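Local coordinates for protein diaminobutyrate-pyruvate transaminase and L-2,4-diaminobutyrate decarboxylase (Vibrio parahaemolyticus, PDB 2QMA) that probably decarboxylates L-2,4-diaminobutyrate with pyridoxal 5'-phosphate, this chain being the C-terminal decarboxylase domain of a longer protein that also has a transaminase part, at residues A[114-119]-A[328-333]; A[143-148]-A[379-384]. One frame throughout, in Å; residues are numbered along the deposited sequence.

Contact 1: A[114-119]-A[328-333]; sequences PAVAAE and YQTISC
Glu119 and Thr330 reach toward each other tip to tip where helix 113-125 lies against the loop that follows the predicted cofactor lysine, Lys325. The setting is the large domain of a fold-type I pyridoxal phosphate enzyme. Glu119 CB leaves the helix on the side of the loop without touching it. CG is the first atom to approach, at 3.4 Å from Thr330 OG1, and a bend at chi2 (-80°) swings CD beside the same oxygen. OE2 completes the approach, accepting a hydrogen bond of 2.6 Å from Thr330 OG1. The hydroxyl comes in on the anti side of OE2, 26° out of the carboxylate plane. On the threonine, OG1 sits between the backbone N and the carbonyl carbon (chi1 51°), which turns it to the carboxylate, while CG2 goes to Val116, crossing that side chain at about a right angle with 4.1 Å between Thr330 CG2 and Val116 CG2. OE2 also forms salt bridges with Lys379 and with Arg374 of the second subunit, and OE1 pairs with Arg374 of the same chain. This concentration of positive charge would probably keep the buried carboxylate ionised. One turn earlier on the helix, Ala115 sits closest to the loop backbone, its CA 5.3 Å from Gln329 CA. Its methyl touches both the Gln329 amide and the Thr330 backbone, Ala115 CB lying 3.5 Å from Gln329 OE1. That amide is held from beyond the two segments, NE2 by Phe327 O and OE1 by Thr383 OG1. Thr330 N, by contrast, is buried without a hydrogen-bond partner in the model: facing it at 3.7 Å is Ala115 CB.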
# COMPACT_ATOMS: atom_id res chain seq x y z
N PRO A 114 7.28 -9.55 16.14
CA PRO A 114 7.69 -10.18 14.89
C PRO A 114 7.37 -9.39 13.62
O PRO A 114 8.15 -9.44 12.67
CB PRO A 114 6.95 -11.53 14.89
CG PRO A 114 5.93 -11.43 15.93
CD PRO A 114 6.45 -10.48 16.95
N ALA A 115 6.24 -8.68 13.61
CA ALA A 115 5.95 -7.74 12.51
C ALA A 115 6.93 -6.55 12.49
O ALA A 115 7.41 -6.19 11.43
CB ALA A 115 4.54 -7.27 12.57
N VAL A 116 7.26 -5.99 13.65
CA VAL A 116 8.24 -4.88 13.70
C VAL A 116 9.65 -5.34 13.22
O VAL A 116 10.29 -4.65 12.43
CB VAL A 116 8.23 -4.20 15.08
CG1 VAL A 116 9.28 -3.03 15.16
CG2 VAL A 116 6.86 -3.67 15.40
N ALA A 117 10.12 -6.50 13.67
CA ALA A 117 11.41 -7.04 13.21
C ALA A 117 11.32 -7.25 11.70
O ALA A 117 12.24 -6.88 10.99
CB ALA A 117 11.74 -8.36 13.90
N ALA A 118 10.22 -7.85 11.23
CA ALA A 118 10.04 -8.09 9.79
C ALA A 118 10.18 -6.80 8.96
O ALA A 118 10.79 -6.80 7.88
CB ALA A 118 8.68 -8.79 9.51
N GLU A 119 9.64 -5.68 9.46
CA GLU A 119 9.72 -4.43 8.71
C GLU A 119 11.15 -4.00 8.49
O GLU A 119 11.45 -3.42 7.45
CB GLU A 119 9.02 -3.29 9.46
CG GLU A 119 7.49 -3.45 9.50
CD GLU A 119 6.79 -3.02 8.22
OE1 GLU A 119 7.43 -3.04 7.16
OE2 GLU A 119 5.59 -2.70 8.27
N TYR A 328 -2.40 -8.16 14.61
CA TYR A 328 -1.33 -7.31 15.17
C TYR A 328 -0.14 -6.98 14.27
O TYR A 328 0.91 -6.54 14.76
CB TYR A 328 -0.80 -7.97 16.44
CG TYR A 328 -1.89 -8.31 17.43
CD1 TYR A 328 -2.61 -7.31 18.08
CD2 TYR A 328 -2.12 -9.65 17.78
CE1 TYR A 328 -3.59 -7.61 19.03
CE2 TYR A 328 -3.12 -9.97 18.77
CZ TYR A 328 -3.84 -8.93 19.36
OH TYR A 328 -4.81 -9.22 20.29
N GLN A 329 -0.28 -7.20 12.96
CA GLN A 329 0.77 -6.84 12.03
C GLN A 329 0.81 -5.32 11.82
O GLN A 329 -0.23 -4.66 11.92
CB GLN A 329 0.56 -7.59 10.68
CG GLN A 329 0.44 -9.12 10.89
CD GLN A 329 1.62 -9.70 11.69
OE1 GLN A 329 2.72 -9.86 11.17
NE2 GLN A 329 1.39 -9.99 12.98
N THR A 330 1.98 -4.77 11.50
CA THR A 330 2.07 -3.36 11.13
C THR A 330 1.33 -3.04 9.80
O THR A 330 1.28 -3.86 8.85
CB THR A 330 3.53 -2.90 11.00
OG1 THR A 330 4.22 -3.80 10.15
CG2 THR A 330 4.28 -2.84 12.38
N ILE A 331 0.74 -1.85 9.73
CA ILE A 331 0.18 -1.38 8.45
C ILE A 331 1.27 -1.27 7.38
O ILE A 331 2.35 -0.80 7.71
CB ILE A 331 -0.52 -0.02 8.63
CG1 ILE A 331 -1.69 -0.16 9.63
CG2 ILE A 331 -0.98 0.58 7.27
CD1 ILE A 331 -1.89 1.13 10.44
N SER A 332 1.08 -1.72 6.12
CA SER A 332 -0.06 -2.49 5.59
C SER A 332 0.18 -3.98 5.67
O SER A 332 1.34 -4.46 5.58
CB SER A 332 -0.25 -2.15 4.11
OG SER A 332 1.05 -2.11 3.47
N CYS A 333 -0.90 -4.74 5.81
CA CYS A 333 -0.76 -6.19 5.77
C CYS A 333 -2.19 -6.69 5.64
O CYS A 333 -2.90 -6.77 6.64
CB CYS A 333 -0.08 -6.71 7.04
SG CYS A 333 0.56 -8.40 6.93

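Contact 2: A[143-148]-A[379-384]. With EDO (1,2-ethanediol), chain C.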
# COMPACT_ATOMS: atom_id res chain seq x y z
N GLN A 143 3.58 -16.62 -1.51
CA GLN A 143 2.73 -17.74 -1.91
C GLN A 143 2.52 -18.78 -0.77
O GLN A 143 1.43 -19.30 -0.59
CB GLN A 143 3.24 -18.43 -3.17
CG GLN A 143 2.20 -19.42 -3.75
CD GLN A 143 0.93 -18.72 -4.31
OE1 GLN A 143 1.02 -17.83 -5.14
NE2 GLN A 143 -0.24 -19.15 -3.84
N LYS A 144 3.58 -19.06 -0.04
CA LYS A 144 3.55 -19.96 1.12
C LYS A 144 2.49 -19.49 2.14
O LYS A 144 1.67 -20.29 2.62
CB LYS A 144 4.95 -19.99 1.77
CG LYS A 144 5.07 -20.65 3.16
CD LYS A 144 4.54 -22.09 3.23
CE LYS A 144 5.04 -22.77 4.51
NZ LYS A 144 4.40 -24.11 4.79
N VAL A 145 2.55 -18.19 2.49
CA VAL A 145 1.64 -17.60 3.49
C VAL A 145 0.21 -17.64 2.93
O VAL A 145 -0.75 -17.97 3.66
CB VAL A 145 2.04 -16.13 3.83
CG1 VAL A 145 0.93 -15.41 4.61
CG2 VAL A 145 3.37 -16.05 4.57
N VAL A 146 0.08 -17.32 1.63
CA VAL A 146 -1.25 -17.38 0.98
C VAL A 146 -1.83 -18.81 1.05
O VAL A 146 -3.01 -19.00 1.37
CB VAL A 146 -1.21 -16.86 -0.50
CG1 VAL A 146 -2.49 -17.30 -1.22
CG2 VAL A 146 -1.16 -15.32 -0.52
N ASN A 147 -1.00 -19.80 0.69
CA ASN A 147 -1.41 -21.20 0.73
C ASN A 147 -1.84 -21.62 2.13
O ASN A 147 -2.86 -22.30 2.31
CB ASN A 147 -0.27 -22.12 0.25
CG ASN A 147 0.02 -22.00 -1.24
OD1 ASN A 147 1.05 -22.48 -1.68
ND2 ASN A 147 -0.88 -21.37 -2.00
N TRP A 148 -1.07 -21.18 3.12
CA TRP A 148 -1.36 -21.45 4.53
C TRP A 148 -2.74 -20.85 4.89
O TRP A 148 -3.58 -21.49 5.52
CB TRP A 148 -0.23 -20.86 5.41
CG TRP A 148 -0.36 -21.06 6.89
CD1 TRP A 148 -0.08 -22.19 7.58
CD2 TRP A 148 -0.82 -20.09 7.85
NE1 TRP A 148 -0.35 -22.01 8.91
CE2 TRP A 148 -0.82 -20.73 9.11
CE3 TRP A 148 -1.30 -18.76 7.75
CZ2 TRP A 148 -1.21 -20.08 10.29
CZ3 TRP A 148 -1.72 -18.11 8.91
CH2 TRP A 148 -1.66 -18.76 10.18
N LYS A 379 5.92 -10.28 7.34
CA LYS A 379 5.38 -10.08 8.67
C LYS A 379 4.62 -11.34 9.14
O LYS A 379 4.92 -11.83 10.23
CB LYS A 379 4.44 -8.88 8.71
CG LYS A 379 5.07 -7.56 8.27
CD LYS A 379 3.95 -6.55 7.95
CE LYS A 379 4.48 -5.40 7.22
NZ LYS A 379 3.49 -4.28 7.19
N VAL A 380 3.67 -11.83 8.34
CA VAL A 380 2.87 -12.98 8.75
C VAL A 380 3.78 -14.22 8.79
O VAL A 380 3.64 -15.08 9.68
CB VAL A 380 1.66 -13.23 7.82
CG1 VAL A 380 0.80 -14.39 8.35
CG2 VAL A 380 0.80 -11.96 7.65
N PHE A 381 4.68 -14.35 7.81
CA PHE A 381 5.57 -15.52 7.72
C PHE A 381 6.38 -15.62 9.01
O PHE A 381 6.46 -16.70 9.61
CB PHE A 381 6.44 -15.40 6.45
CG PHE A 381 7.42 -16.54 6.24
CD1 PHE A 381 6.99 -17.76 5.74
CD2 PHE A 381 8.78 -16.34 6.43
CE1 PHE A 381 7.90 -18.78 5.47
CE2 PHE A 381 9.69 -17.36 6.17
CZ PHE A 381 9.25 -18.57 5.69
N MSE A 382 6.93 -14.49 9.46
CA MSE A 382 7.72 -14.47 10.72
C MSE A 382 6.85 -14.63 11.96
O MSE A 382 7.18 -15.41 12.87
CB MSE A 382 8.59 -13.21 10.81
CG MSE A 382 9.56 -13.14 9.64
SE MSE A 382 10.95 -11.81 9.77
CE MSE A 382 11.53 -12.16 11.59
N THR A 383 5.72 -13.93 11.99
CA THR A 383 4.78 -14.00 13.11
C THR A 383 4.30 -15.44 13.40
O THR A 383 4.26 -15.86 14.59
CB THR A 383 3.58 -13.05 12.87
OG1 THR A 383 3.97 -11.69 13.16
CG2 THR A 383 2.40 -13.45 13.73
N MSE A 384 3.97 -16.20 12.35
CA MSE A 384 3.47 -17.58 12.54
C MSE A 384 4.54 -18.60 12.98
O MSE A 384 4.23 -19.66 13.55
CB MSE A 384 2.70 -18.08 11.32
CG MSE A 384 1.42 -17.25 11.04
SE MSE A 384 0.28 -16.93 12.58
CE MSE A 384 0.97 -15.27 13.18
C1 EDO C . 1.60 -25.14 2.61
O1 EDO C . 3.00 -24.87 2.34
C2 EDO C . 0.95 -24.14 3.56
O2 EDO C . 1.66 -24.05 4.79
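The forked bump of Val145 straddles the adjacent side chains Val380 and Phe381 of helix 379-384, one methyl to each: CG1 lies 3.9 Å from Val380 CG1 and CG2 3.7 Å from Phe381 CB. The axes of segments 143-148 and 379-384 approach to 9.7 Å, with 64° between their directions, so close packing is confined to a short patch. At one end Phe381, with CG anti to the backbone N (chi1 179°), extends its ring beside helix 143-148. Val145 CG2 and Lys144 CG line the edge of this ring. At the other end the indole of Trp148 offers a flat face to Met384, present as selenomethionine. Met384 CG makes a CH-pi contact over the six-membered ring, 4.0 Å from its centroid, and SE stands obliquely to it, 3.6 Å from Trp148 CH2. Lys144 NZ holds both oxygens of a 1,2-ethanediol, probably from the crystallisation liquor, and also hydrogen-bonds Asn69 O of the second subunit, while Trp148 NE1 is hydrogen-bonded to Asp74 OD1 of that subunit. Phe163 of strand 160-164 touches both Val145 and Val380. The arrangement is a crossed helix pair over an end strand of the large-domain sheet, completed at its tryptophan by a Met-aromatic contact.

In the fold
From the N terminus, helix 113-125 and helix 136-152 come in succession, supplying the first halves of contacts 1 and 2. The chain then runs through six of the seven strands of the mixed sheet before 328-333 returns to 114-119 and closes the first loop. After strand 334-338 and a stretch partly absent from the model (350-369), helix 377-386 follows, where 379-384 meets 143-148 and closes the second. The two loops cross. Lys379 joins the contacts: its NZ lies 2.7 Å from Ser332 O and 2.8 Å from Thr330 O, both probable hydrogen bonds. Together the two contacts tie two early helices to the loop between strands 318-322 and 334-338 and to helix 377-386, beside the second subunit.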